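Local coordinates for protein putative 6-phosphogluconolactonase (Neisseria gonorrhoeae, PDB 3LHI) that probably hydrolyses 6-phosphogluconolactone to 6-phosphogluconate, the second step in the oxidative stage of the pentose phosphate pathway, at residues G35-V40 with K126-L131; F49-S54 with L90-A95; V63-A68 with A95-I100; V73-A78 with P101-G106. One frame throughout, in Å; residues are numbered along the deposited sequence. Where two conformers were deposited one is given.

Contact 1 (G35-V40 with K126-L131)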
loop_
_atom_site.group_PDB
_atom_site.type_symbol
_atom_site.label_atom_id
_atom_site.label_comp_id
_atom_site.label_asym_id
_atom_site.label_seq_id
_atom_site.Cartn_x
_atom_site.Cartn_y
_atom_site.Cartn_z
ATOM N N GLY A 35 3.875 -11.524 -15.921
ATOM C CA GLY A 35 3.747 -10.139 -15.485
ATOM C C GLY A 35 3.286 -10.141 -14.069
ATOM O O GLY A 35 2.801 -11.125 -13.550
ATOM N N ALA A 36 3.525 -9.001 -13.402
ATOM C CA ALA A 36 3.122 -8.845 -12.000
ATOM C C ALA A 36 2.790 -7.412 -11.748
ATOM O O ALA A 36 3.329 -6.524 -12.431
ATOM C CB ALA A 36 4.226 -9.297 -11.065
ATOM N N VAL A 37 1.915 -7.169 -10.785
ATOM C CA VAL A 37 1.592 -5.813 -10.300
ATOM C C VAL A 37 1.864 -5.765 -8.806
ATOM O O VAL A 37 1.360 -6.597 -8.036
ATOM C CB VAL A 37 0.170 -5.407 -10.639
ATOM C CG1 VAL A 37 -0.190 -4.027 -9.967
ATOM C CG2 VAL A 37 -0.023 -5.378 -12.157
ATOM N N LEU A 38 2.694 -4.785 -8.412
ATOM C CA LEU A 38 3.054 -4.531 -7.021
ATOM C C LEU A 38 2.420 -3.185 -6.591
ATOM O O LEU A 38 2.594 -2.155 -7.291
ATOM C CB LEU A 38 4.580 -4.340 -6.974
ATOM C CG LEU A 38 5.194 -3.848 -5.655
ATOM C CD1 LEU A 38 5.014 -4.935 -4.578
ATOM C CD2 LEU A 38 6.655 -3.458 -5.788
ATOM N N ALA A 39 1.720 -3.176 -5.456
ATOM C CA ALA A 39 1.208 -1.934 -4.870
ATOM C C ALA A 39 1.961 -1.732 -3.550
ATOM O O ALA A 39 2.071 -2.642 -2.731
ATOM C CB ALA A 39 -0.330 -2.017 -4.637
ATOM N N VAL A 40 2.485 -0.514 -3.358
ATOM C CA VAL A 40 3.203 -0.158 -2.145
ATOM C C VAL A 40 2.521 1.010 -1.426
ATOM O O VAL A 40 1.783 1.788 -2.019
ATOM C CB VAL A 40 4.688 0.208 -2.458
ATOM C CG1 VAL A 40 5.392 -0.992 -3.153
ATOM C CG2 VAL A 40 4.793 1.479 -3.324
ATOM N N LYS A 126 -4.967 -1.753 -12.068
ATOM C CA LYS A 126 -4.874 -3.186 -12.242
ATOM C C LYS A 126 -4.842 -3.840 -10.855
ATOM O O LYS A 126 -4.147 -3.358 -9.955
ATOM C CB LYS A 126 -3.585 -3.542 -13.000
ATOM C CG LYS A 126 -3.495 -2.845 -14.354
ATOM C CD LYS A 126 -2.239 -3.228 -15.103
ATOM C CE LYS A 126 -2.238 -4.673 -15.587
ATOM N NZ LYS A 126 -1.198 -4.764 -16.651
ATOM N N GLN A 127 -5.546 -4.948 -10.672
ATOM C CA GLN A 127 -5.516 -5.671 -9.430
ATOM C C GLN A 127 -4.074 -6.071 -9.070
ATOM O O GLN A 127 -3.429 -6.791 -9.846
ATOM C CB GLN A 127 -6.363 -6.949 -9.507
ATOM C CG GLN A 127 -6.348 -7.841 -8.272
ATOM C CD GLN A 127 -7.107 -7.258 -7.111
ATOM O OE1 GLN A 127 -8.349 -7.121 -7.214
ATOM N NE2 GLN A 127 -6.402 -6.973 -5.957
ATOM N N PRO A 128 -3.571 -5.644 -7.913
ATOM C CA PRO A 128 -2.244 -6.079 -7.559
ATOM C C PRO A 128 -2.104 -7.550 -7.291
ATOM O O PRO A 128 -3.055 -8.160 -6.791
ATOM C CB PRO A 128 -1.878 -5.243 -6.330
ATOM C CG PRO A 128 -2.798 -4.076 -6.430
ATOM C CD PRO A 128 -4.056 -4.580 -7.054
ATOM N N ASP A 129 -0.928 -8.112 -7.601
ATOM C CA ASP A 129 -0.559 -9.454 -7.188
ATOM C C ASP A 129 0.072 -9.441 -5.814
ATOM O O ASP A 129 -0.045 -10.390 -5.037
ATOM C CB ASP A 129 0.419 -10.046 -8.174
ATOM C CG ASP A 129 -0.171 -10.132 -9.531
ATOM O OD1 ASP A 129 -1.210 -10.869 -9.639
ATOM O OD2 ASP A 129 0.325 -9.479 -10.472
ATOM N N VAL A 130 0.808 -8.357 -5.514
ATOM C CA VAL A 130 1.554 -8.218 -4.247
ATOM C C VAL A 130 1.272 -6.813 -3.722
ATOM O O VAL A 130 1.396 -5.841 -4.487
ATOM C CB VAL A 130 3.071 -8.450 -4.435
ATOM C CG1 VAL A 130 3.809 -8.308 -3.081
ATOM C CG2 VAL A 130 3.346 -9.831 -5.067
ATOM N N LEU A 131 0.892 -6.718 -2.464
ATOM C CA LEU A 131 0.572 -5.437 -1.809
ATOM C C LEU A 131 1.382 -5.342 -0.533
ATOM O O LEU A 131 1.429 -6.295 0.248
ATOM C CB LEU A 131 -0.926 -5.411 -1.481
ATOM C CG LEU A 131 -1.416 -4.348 -0.511
ATOM C CD1 LEU A 131 -1.231 -2.899 -1.063
ATOM C CD2 LEU A 131 -2.913 -4.602 -0.199
#
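The carboxylate of Asp129 turns one oxygen to the backbone of strand 36-40: OD2 takes the N-H of Val37 on its anti side, at 2.8 Å from Val37 N, with the donor 17° out of the carboxylate plane. The same oxygen lies 3.2 Å from Ala36 CA. At the other corner, OD1 forms a salt bridge with Lys33, and two partners on two oxygens limit the rotation of the group. Asp129 CG stands beside its own backbone N (chi1 -60°). The ring of Pro128 sets CG against Ala39 CB at 3.7 Å, and Leu131 CD1 reaches the same methyl at 3.8 Å; Met178 covers all three residues on this face. Val37 sets CG1 against Pro128 CA, while its CG2 meets CB and CE of Lys126, whose chain crosses it at about a right angle. This is a parallel pairing inside the Rossmann-like sheet of the sugar-phosphate isomerase/lactonase family, where strand 36-40 runs between strands 63-71 and 130-133. Ala39 N donates to Val130 O over 2.9 Å, and Val37 O is gripped twice, by Val130 N at 3.1 Å and by Asp129 N at 2.8 Å. One step earlier the regular pattern would bring in Pro128 O; Asp129 OD2 serves Val37 N instead, a side chain continuing the ladder where the strand has not yet begun. On the opposite face Leu38 and Val130 cross obliquely, CD1 to CG1 3.9 Å apart, with Val130 resting on Ala25 and Leu26 of helix 11-33.

Contact 2 (F49-S54 with L90-A95)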
loop_
_atom_site.group_PDB
_atom_site.type_symbol
_atom_site.label_atom_id
_atom_site.label_comp_id
_atom_site.label_asym_id
_atom_site.label_seq_id
_atom_site.Cartn_x
_atom_site.Cartn_y
_atom_site.Cartn_z
ATOM N N PHE A 49 13.232 -0.705 2.744
ATOM C CA PHE A 49 12.685 -1.833 1.975
ATOM C C PHE A 49 12.669 -1.486 0.485
ATOM O O PHE A 49 13.099 -2.300 -0.327
ATOM C CB PHE A 49 11.309 -2.172 2.524
ATOM C CG PHE A 49 10.372 -2.780 1.502
ATOM C CD1 PHE A 49 10.601 -4.008 0.924
ATOM C CD2 PHE A 49 9.224 -2.105 1.137
ATOM C CE1 PHE A 49 9.723 -4.517 -0.020
ATOM C CE2 PHE A 49 8.344 -2.622 0.234
ATOM C CZ PHE A 49 8.592 -3.815 -0.351
ATOM N N PHE A 50 12.184 -0.314 0.117
ATOM C CA PHE A 50 12.173 0.093 -1.259
ATOM C C PHE A 50 13.596 0.040 -1.831
ATOM O O PHE A 50 13.807 -0.388 -2.980
ATOM C CB PHE A 50 11.667 1.518 -1.427
ATOM C CG PHE A 50 10.182 1.739 -1.194
ATOM C CD1 PHE A 50 9.288 0.719 -1.090
ATOM C CD2 PHE A 50 9.726 3.031 -1.095
ATOM C CE1 PHE A 50 7.924 0.996 -0.883
ATOM C CE2 PHE A 50 8.373 3.306 -0.876
ATOM C CZ PHE A 50 7.495 2.272 -0.798
ATOM N N ASN A 51 14.557 0.599 -1.096
ATOM C CA ASN A 51 15.917 0.630 -1.593
ATOM C C ASN A 51 16.448 -0.790 -1.841
ATOM O O ASN A 51 17.047 -1.063 -2.896
ATOM C CB ASN A 51 16.803 1.436 -0.641
ATOM C CG ASN A 51 18.221 1.531 -1.130
ATOM O OD1 ASN A 51 18.469 2.135 -2.176
ATOM N ND2 ASN A 51 19.119 0.873 -0.413
ATOM N N ALA A 52 16.256 -1.680 -0.888
ATOM C CA ALA A 52 16.695 -3.053 -1.036
ATOM C C ALA A 52 15.978 -3.718 -2.234
ATOM O O ALA A 52 16.577 -4.461 -3.022
ATOM C CB ALA A 52 16.482 -3.846 0.243
ATOM N N LEU A 53 14.664 -3.535 -2.333
ATOM C CA LEU A 53 13.895 -4.173 -3.404
ATOM C C LEU A 53 14.365 -3.666 -4.756
ATOM O O LEU A 53 14.420 -4.453 -5.727
ATOM C CB LEU A 53 12.405 -3.919 -3.207
ATOM C CG LEU A 53 11.464 -4.484 -4.264
ATOM C CD1 LEU A 53 11.562 -6.026 -4.276
ATOM C CD2 LEU A 53 10.047 -4.039 -3.974
ATOM N N SER A 54 14.721 -2.372 -4.840
ATOM C CA SER A 54 15.106 -1.757 -6.104
ATOM C C SER A 54 16.335 -2.422 -6.725
ATOM O O SER A 54 16.558 -2.305 -7.939
ATOM C CB SER A 54 15.354 -0.260 -5.946
ATOM O OG SER A 54 16.611 0.019 -5.314
ATOM N N LEU A 90 11.862 3.667 -7.612
ATOM C CA LEU A 90 11.992 3.575 -9.078
ATOM C C LEU A 90 13.377 4.044 -9.509
ATOM O O LEU A 90 13.552 5.096 -10.122
ATOM C CB LEU A 90 10.893 4.348 -9.776
ATOM C CG LEU A 90 9.453 3.922 -9.430
ATOM C CD1 LEU A 90 8.464 4.796 -10.170
ATOM C CD2 LEU A 90 9.182 2.432 -9.681
ATOM N N LYS A 91 14.338 3.216 -9.156
ATOM C CA LYS A 91 15.779 3.469 -9.314
ATOM C C LYS A 91 16.427 2.111 -9.343
ATOM O O LYS A 91 15.834 1.088 -9.034
ATOM C CB LYS A 91 16.326 4.321 -8.182
ATOM C CG LYS A 91 16.292 3.628 -6.881
ATOM C CD LYS A 91 16.779 4.505 -5.736
ATOM C CE LYS A 91 17.006 3.598 -4.487
ATOM N NZ LYS A 91 16.858 4.271 -3.188
ATOM N N ASN A 92 17.741 2.080 -9.663
ATOM C CA ASN A 92 18.455 0.809 -9.762
ATOM C C ASN A 92 17.689 -0.102 -10.759
ATOM O O ASN A 92 17.196 0.408 -11.758
ATOM C CB ASN A 92 18.671 0.169 -8.392
ATOM C CG ASN A 92 19.517 1.022 -7.472
ATOM O OD1 ASN A 92 20.540 1.578 -7.885
ATOM N ND2 ASN A 92 19.093 1.130 -6.212
ATOM N N LYS A 93 17.615 -1.401 -10.509
ATOM C CA LYS A 93 17.008 -2.296 -11.462
ATOM C C LYS A 93 15.482 -1.991 -11.610
ATOM O O LYS A 93 14.924 -2.150 -12.682
ATOM C CB LYS A 93 17.207 -3.747 -11.027
ATOM C CG LYS A 93 18.676 -4.187 -10.834
ATOM C CD LYS A 93 19.382 -4.241 -12.049
ATOM C CE LYS A 93 20.730 -5.094 -11.871
ATOM N NZ LYS A 93 21.538 -5.031 -13.088
ATOM N N ALA A 94 14.837 -1.534 -10.533
ATOM C CA ALA A 94 13.413 -1.290 -10.549
ATOM C C ALA A 94 13.041 -0.033 -11.337
ATOM O O ALA A 94 11.851 0.210 -11.566
ATOM C CB ALA A 94 12.867 -1.212 -9.112
ATOM N N ALA A 95 14.005 0.803 -11.767
ATOM C CA ALA A 95 13.674 1.944 -12.611
ATOM C C ALA A 95 12.970 1.499 -13.920
ATOM O O ALA A 95 12.216 2.308 -14.469
ATOM C CB ALA A 95 14.934 2.730 -12.979
#
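Ser54 and Asn92 are joined by a nearly straight bond: Asn92 ND2 donates to Ser54 OG over 2.9 Å at an N-H...O angle of 172°, with the hydroxyl oxygen in the amide plane. That hydroxyl in turn donates to Asn51 O, 2.7 Å from Ser54 OG, back along its own helix. With chi1 at 76°, OG lies between the backbone N and the carbonyl carbon, and the two bonds link the loop through OG to the backbone of helix 47-54. A backbone bond lies close by, from Ala94 N to Ser54 O at 3.2 Å.

The charged contribution comes from Lys91. Its chain, extended beyond CG, carries NZ to Asn51 OD1 at 2.9 Å, the donor tilted 22° from the plane of that carbonyl. Tyr88 O is a second acceptor for the ammonium group.

Packing is light and made by small groups. Ser54 CB touches Lys91 O at 3.4 Å, Ala94 CB rests 3.8 Å from Ser54 CA, and Asn92 CB approaches Ser54 O to 3.3 Å.

The contact thus ties helix 47-54 to the loop between helix 81-88 and strand 98-99. Inward from it, Phe50 and Leu53 lean on Val40 and Leu38 of strand 36-40; Phe50 also meets Leu84 and Val85 of helix 81-88, and Phe49 packs on helix 11-33.

Contact 3 (V63-A68 with A95-I100)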
loop_
_atom_site.group_PDB
_atom_site.type_symbol
_atom_site.label_atom_id
_atom_site.label_comp_id
_atom_site.label_asym_id
_atom_site.label_seq_id
_atom_site.Cartn_x
_atom_site.Cartn_y
_atom_site.Cartn_z
ATOM N N VAL A 63 6.861 -5.764 -14.657
ATOM C CA VAL A 63 6.220 -5.503 -13.375
ATOM C C VAL A 63 5.648 -4.104 -13.408
ATOM O O VAL A 63 6.342 -3.124 -13.741
ATOM C CB VAL A 63 7.219 -5.624 -12.224
ATOM C CG1 VAL A 63 6.537 -5.308 -10.873
ATOM C CG2 VAL A 63 7.859 -7.009 -12.220
ATOM N N GLY A 64 4.369 -3.981 -13.092
ATOM C CA GLY A 64 3.744 -2.683 -12.860
ATOM C C GLY A 64 3.841 -2.357 -11.394
ATOM O O GLY A 64 3.690 -3.246 -10.575
ATOM N N ILE A 65 4.148 -1.096 -11.079
ATOM C CA ILE A 65 4.204 -0.636 -9.698
ATOM C C ILE A 65 3.204 0.497 -9.534
ATOM O O ILE A 65 3.089 1.384 -10.378
ATOM C CB ILE A 65 5.638 -0.151 -9.283
ATOM C CG1 ILE A 65 6.619 -1.302 -9.430
ATOM C CG2 ILE A 65 5.592 0.365 -7.804
ATOM C CD1 ILE A 65 8.050 -0.985 -9.052
ATOM N N THR A 66 2.485 0.456 -8.426
ATOM C CA THR A 66 1.521 1.471 -8.096
ATOM C C THR A 66 1.456 1.620 -6.576
ATOM O O THR A 66 2.266 1.074 -5.832
ATOM C CB THR A 66 0.149 1.077 -8.672
ATOM O OG1 THR A 66 -0.718 2.239 -8.704
ATOM C CG2 THR A 66 -0.549 -0.095 -7.927
ATOM N N LEU A 67 0.491 2.416 -6.143
ATOM C CA LEU A 67 0.278 2.736 -4.746
ATOM C C LEU A 67 -0.952 2.129 -4.137
ATOM O O LEU A 67 -1.977 2.023 -4.820
ATOM C CB LEU A 67 0.140 4.260 -4.612
ATOM C CG LEU A 67 1.305 5.086 -5.062
ATOM C CD1 LEU A 67 0.975 6.582 -5.146
ATOM C CD2 LEU A 67 2.458 4.847 -4.137
ATOM N N ALA A 68 -0.881 1.817 -2.861
ATOM C CA ALA A 68 -2.066 1.384 -2.099
ATOM C C ALA A 68 -2.983 2.581 -1.827
ATOM O O ALA A 68 -4.195 2.393 -1.629
ATOM C CB ALA A 68 -1.633 0.781 -0.769
ATOM N N ALA A 95 14.005 0.803 -11.767
ATOM C CA ALA A 95 13.674 1.944 -12.611
ATOM C C ALA A 95 12.970 1.499 -13.920
ATOM O O ALA A 95 12.216 2.308 -14.469
ATOM C CB ALA A 95 14.934 2.730 -12.979
ATOM N N ALA A 96 13.162 0.243 -14.317
ATOM C CA ALA A 96 12.542 -0.294 -15.542
ATOM C C ALA A 96 11.083 -0.670 -15.342
ATOM O O ALA A 96 10.395 -1.041 -16.282
ATOM C CB ALA A 96 13.302 -1.510 -16.004
ATOM N N ALA A 97 10.581 -0.660 -14.113
ATOM C CA ALA A 97 9.161 -0.973 -13.869
ATOM C C ALA A 97 8.226 -0.039 -14.585
ATOM O O ALA A 97 8.530 1.112 -14.843
ATOM C CB ALA A 97 8.884 -0.961 -12.366
ATOM N N VAL A 98 7.016 -0.522 -14.815
ATOM C CA VAL A 98 5.982 0.300 -15.418
ATOM C C VAL A 98 5.173 0.975 -14.285
ATOM O O VAL A 98 4.584 0.302 -13.483
ATOM C CB VAL A 98 5.059 -0.581 -16.279
ATOM C CG1 VAL A 98 3.932 0.266 -16.891
ATOM C CG2 VAL A 98 5.802 -1.332 -17.366
ATOM N N TRP A 99 5.115 2.282 -14.268
ATOM C CA TRP A 99 4.351 3.041 -13.278
ATOM C C TRP A 99 2.903 3.102 -13.633
ATOM O O TRP A 99 2.567 3.466 -14.758
ATOM C CB TRP A 99 4.913 4.457 -13.114
ATOM C CG TRP A 99 4.192 5.276 -12.129
ATOM C CD1 TRP A 99 3.484 6.404 -12.388
ATOM C CD2 TRP A 99 4.135 5.085 -10.733
ATOM N NE1 TRP A 99 2.953 6.907 -11.261
ATOM C CE2 TRP A 99 3.326 6.129 -10.209
ATOM C CE3 TRP A 99 4.615 4.114 -9.872
ATOM C CZ2 TRP A 99 3.048 6.241 -8.882
ATOM C CZ3 TRP A 99 4.287 4.225 -8.519
ATOM C CH2 TRP A 99 3.522 5.297 -8.058
ATOM N N ILE A 100 2.048 2.699 -12.696
ATOM C CA ILE A 100 0.597 2.781 -12.876
ATOM C C ILE A 100 0.109 3.937 -11.972
ATOM O O ILE A 100 0.171 3.871 -10.751
ATOM C CB ILE A 100 -0.099 1.449 -12.483
ATOM C CG1 ILE A 100 0.455 0.254 -13.284
ATOM C CG2 ILE A 100 -1.631 1.613 -12.639
ATOM C CD1 ILE A 100 0.084 -1.098 -12.692
#
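Trp99 and Ile65 cross at about a right angle, the indole bringing CZ3 to within 4.1 Å of Ile65 CG2. Trp99 CG is anti to its backbone N (chi1 -180°), and the six-membered ring reaches forward along strand 63-71: CE3 comes obliquely to Ile65 O at 3.2 Å, and CH2 to Leu67 CG at 3.7 Å. On the other flank of Ile65, CD1 presses on Ala97 CB at 3.4 Å, tighter than usual for two carbons. Strands 63-71 and 98-99 are the two parallel strands of a beta-alpha-beta unit whose helix, 81-88, covers this face: Thr82 touches the indole, and Arg86 makes a cation-pi contact with it. The backbone ladder runs Val98 N to Val63 O, Ile65 N to Val98 O and Ile100 N to Ile65 O, the last at 2.9 Å. Ile65 O therefore has both an N-H and the indole beside it. On the opposite face Ile100 CD1 lies 4.0 Å from Gly64 CA, where no side chain intervenes, and Ile100 also packs on Val37. Thr66 OG1, anti to its backbone N (chi1 -163°), donates to Ile100 O over 2.8 Å, the hydroxyl tilted 33° from the carbonyl plane.

Contact 4 (V73-A78 with P101-G106). With EDO (1,2-ethanediol), chain C.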
loop_
_atom_site.group_PDB
_atom_site.type_symbol
_atom_site.label_atom_id
_atom_site.label_comp_id
_atom_site.label_asym_id
_atom_site.label_seq_id
_atom_site.Cartn_x
_atom_site.Cartn_y
_atom_site.Cartn_z
ATOM N N VAL A 73 -2.621 15.550 -4.183
ATOM C CA VAL A 73 -1.707 16.690 -4.305
ATOM C C VAL A 73 -0.913 16.466 -5.560
ATOM O O VAL A 73 -0.804 15.347 -6.048
ATOM C CB VAL A 73 -0.744 16.802 -3.081
ATOM C CG1 VAL A 73 -1.513 17.102 -1.766
ATOM C CG2 VAL A 73 0.191 15.613 -2.948
ATOM N N PRO A 74 -0.328 17.541 -6.135
ATOM C CA PRO A 74 0.463 17.326 -7.331
ATOM C C PRO A 74 1.609 16.327 -7.096
ATOM O O PRO A 74 2.100 16.209 -5.981
ATOM C CB PRO A 74 1.003 18.712 -7.641
ATOM C CG PRO A 74 -0.066 19.607 -7.091
ATOM C CD PRO A 74 -0.507 18.964 -5.813
ATOM N N THR A 75 2.048 15.667 -8.149
ATOM C CA THR A 75 3.049 14.648 -7.970
ATOM C C THR A 75 4.451 15.167 -7.624
ATOM O O THR A 75 5.314 14.383 -7.214
ATOM C CB THR A 75 3.068 13.698 -9.161
ATOM O OG1 THR A 75 3.466 14.396 -10.339
ATOM C CG2 THR A 75 1.751 12.948 -9.339
ATOM N N ASN A 76 4.664 16.474 -7.725
ATOM C CA ASN A 76 5.897 17.105 -7.256
ATOM C C ASN A 76 5.769 17.730 -5.876
ATOM O O ASN A 76 6.694 18.399 -5.437
ATOM C CB ASN A 76 6.407 18.114 -8.287
ATOM C CG ASN A 76 5.515 19.288 -8.478
ATOM O OD1 ASN A 76 4.325 19.265 -8.166
ATOM N ND2 ASN A 76 6.079 20.350 -9.081
ATOM N N HIS A 77 4.647 17.497 -5.169
ATOM C CA HIS A 77 4.399 18.014 -3.823
ATOM C C HIS A 77 5.155 17.201 -2.784
ATOM O O HIS A 77 5.334 15.972 -2.944
ATOM C CB HIS A 77 2.900 17.961 -3.547
ATOM C CG HIS A 77 2.425 18.646 -2.311
ATOM N ND1 HIS A 77 2.585 18.137 -1.035
ATOM C CD2 HIS A 77 1.778 19.835 -2.168
ATOM C CE1 HIS A 77 2.017 18.972 -0.168
ATOM N NE2 HIS A 77 1.498 19.993 -0.836
ATOM N N ALA A 78 5.573 17.840 -1.693
ATOM C CA ALA A 78 6.307 17.121 -0.672
ATOM C C ALA A 78 5.580 15.920 -0.086
ATOM O O ALA A 78 6.221 14.995 0.398
ATOM C CB ALA A 78 6.694 18.102 0.476
ATOM N N PRO A 101 -0.291 5.066 -12.583
ATOM C CA PRO A 101 -0.520 6.288 -11.812
ATOM C C PRO A 101 -1.794 6.301 -11.023
ATOM O O PRO A 101 -2.814 5.677 -11.426
ATOM C CB PRO A 101 -0.547 7.359 -12.874
ATOM C CG PRO A 101 -1.162 6.652 -14.049
ATOM C CD PRO A 101 -0.483 5.293 -14.042
HETATM N N MSE A 102 -1.754 7.064 -9.938
HETATM C CA MSE A 102 -2.894 7.360 -9.097
HETATM C C MSE A 102 -3.370 8.829 -9.234
HETATM O O MSE A 102 -4.559 9.118 -9.139
HETATM C CB MSE A 102 -2.536 7.051 -7.643
HETATM C CG MSE A 102 -2.385 5.563 -7.295
HETATM SE SE MSE A 102 -4.128 4.703 -7.069
HETATM C CE MSE A 102 -4.247 4.805 -5.081
ATOM N N VAL A 103 -2.410 9.736 -9.410
ATOM C CA VAL A 103 -2.602 11.175 -9.692
ATOM C C VAL A 103 -1.815 11.473 -10.955
ATOM O O VAL A 103 -0.658 11.022 -11.136
ATOM C CB VAL A 103 -2.081 12.056 -8.496
ATOM C CG1 VAL A 103 -2.104 13.541 -8.836
ATOM C CG2 VAL A 103 -2.977 11.837 -7.289
ATOM N N GLU A 104 -2.425 12.254 -11.859
ATOM C CA GLU A 104 -1.813 12.597 -13.132
ATOM C C GLU A 104 -0.685 13.602 -12.956
ATOM O O GLU A 104 -0.879 14.623 -12.290
ATOM C CB GLU A 104 -2.914 13.176 -14.050
ATOM C CG GLU A 104 -2.502 13.289 -15.494
ATOM C CD GLU A 104 -3.643 13.650 -16.435
ATOM O OE1 GLU A 104 -4.761 13.903 -15.945
ATOM O OE2 GLU A 104 -3.361 13.655 -17.652
ATOM N N ASP A 105 0.456 13.336 -13.579
ATOM C CA ASP A 105 1.571 14.286 -13.595
ATOM C C ASP A 105 1.174 15.580 -14.309
ATOM O O ASP A 105 0.412 15.545 -15.285
ATOM C CB ASP A 105 2.784 13.699 -14.313
ATOM C CG ASP A 105 3.443 12.556 -13.574
ATOM O OD1 ASP A 105 3.407 12.557 -12.312
ATOM O OD2 ASP A 105 4.023 11.708 -14.280
ATOM N N GLY A 106 1.711 16.694 -13.839
ATOM C CA GLY A 106 1.516 17.976 -14.500
ATOM C C GLY A 106 0.301 18.753 -14.080
ATOM O O GLY A 106 0.108 19.887 -14.506
HETATM C C1 EDO C . 8.852 14.020 -1.778
HETATM O O1 EDO C . 9.155 14.478 -0.423
HETATM C C2 EDO C . 9.814 12.965 -2.356
HETATM O O2 EDO C . 10.110 11.884 -1.446
HETATM O O HOH W 1 0.403 16.419 -10.530
HETATM O O HOH W 2 3.389 17.006 -11.454
#
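Thr75 and Asp105 join two loops at the C-terminal ends of neighbouring parallel strands in the Rossmann-like sheet: Thr75 OG1 donates to Asp105 OD1 over 2.7 Å. The hydroxyl meets the carboxylate on its anti side, 24° out of plane, and the two side chains cross at about a right angle. With chi1 at 65°, Thr75 OG1 lies between its backbone N and carbonyl carbon, while CG2 stands beside the N and packs on Val103, 3.9 Å from Val103 CG1. That valine methyl also reaches Val73 O. Two waters bridge the same loops. One accepts from Thr75 N and donates to Glu104 O; the other donates to Thr75 OG1 and accepts from Gly106 N, giving the hydroxyl a second partner. Further out, Asp105 OD2 forms a salt bridge with Arg86 of helix 81-88, so the two oxygens of the carboxylate have different partners and its rotation is probably restricted. Thr75 itself is held in a type I turn from Pro74 to His77, closed by His77 N on Pro74 O at 3.0 Å. Past the turn, a 1,2-ethanediol, probably from the crystallisation liquor, donates from its O1 to Ala78 O at 3.1 Å.

Contacts 1 and 3 are parallel ladders of one mixed sheet, joined where Ala36 O meets Gly64 N at 2.8 Å; contact 1 is the more buried, contact 3 lies toward the sheet's rim. Contacts 2 and 4 join segments outside the sheet, nearer the surface, and rely on side-chain polar groups: a lysine, asparagines and a serine in contact 2, a threonine, an aspartate and waters in contact 4. Arg86 is shared by contacts 3 and 4. Leu90 of contact 2 packs on Ile65 and Trp99 of contact 3, while contact 2 packs its helix on the strand of contact 1. Contacts 1 and 4 do not touch.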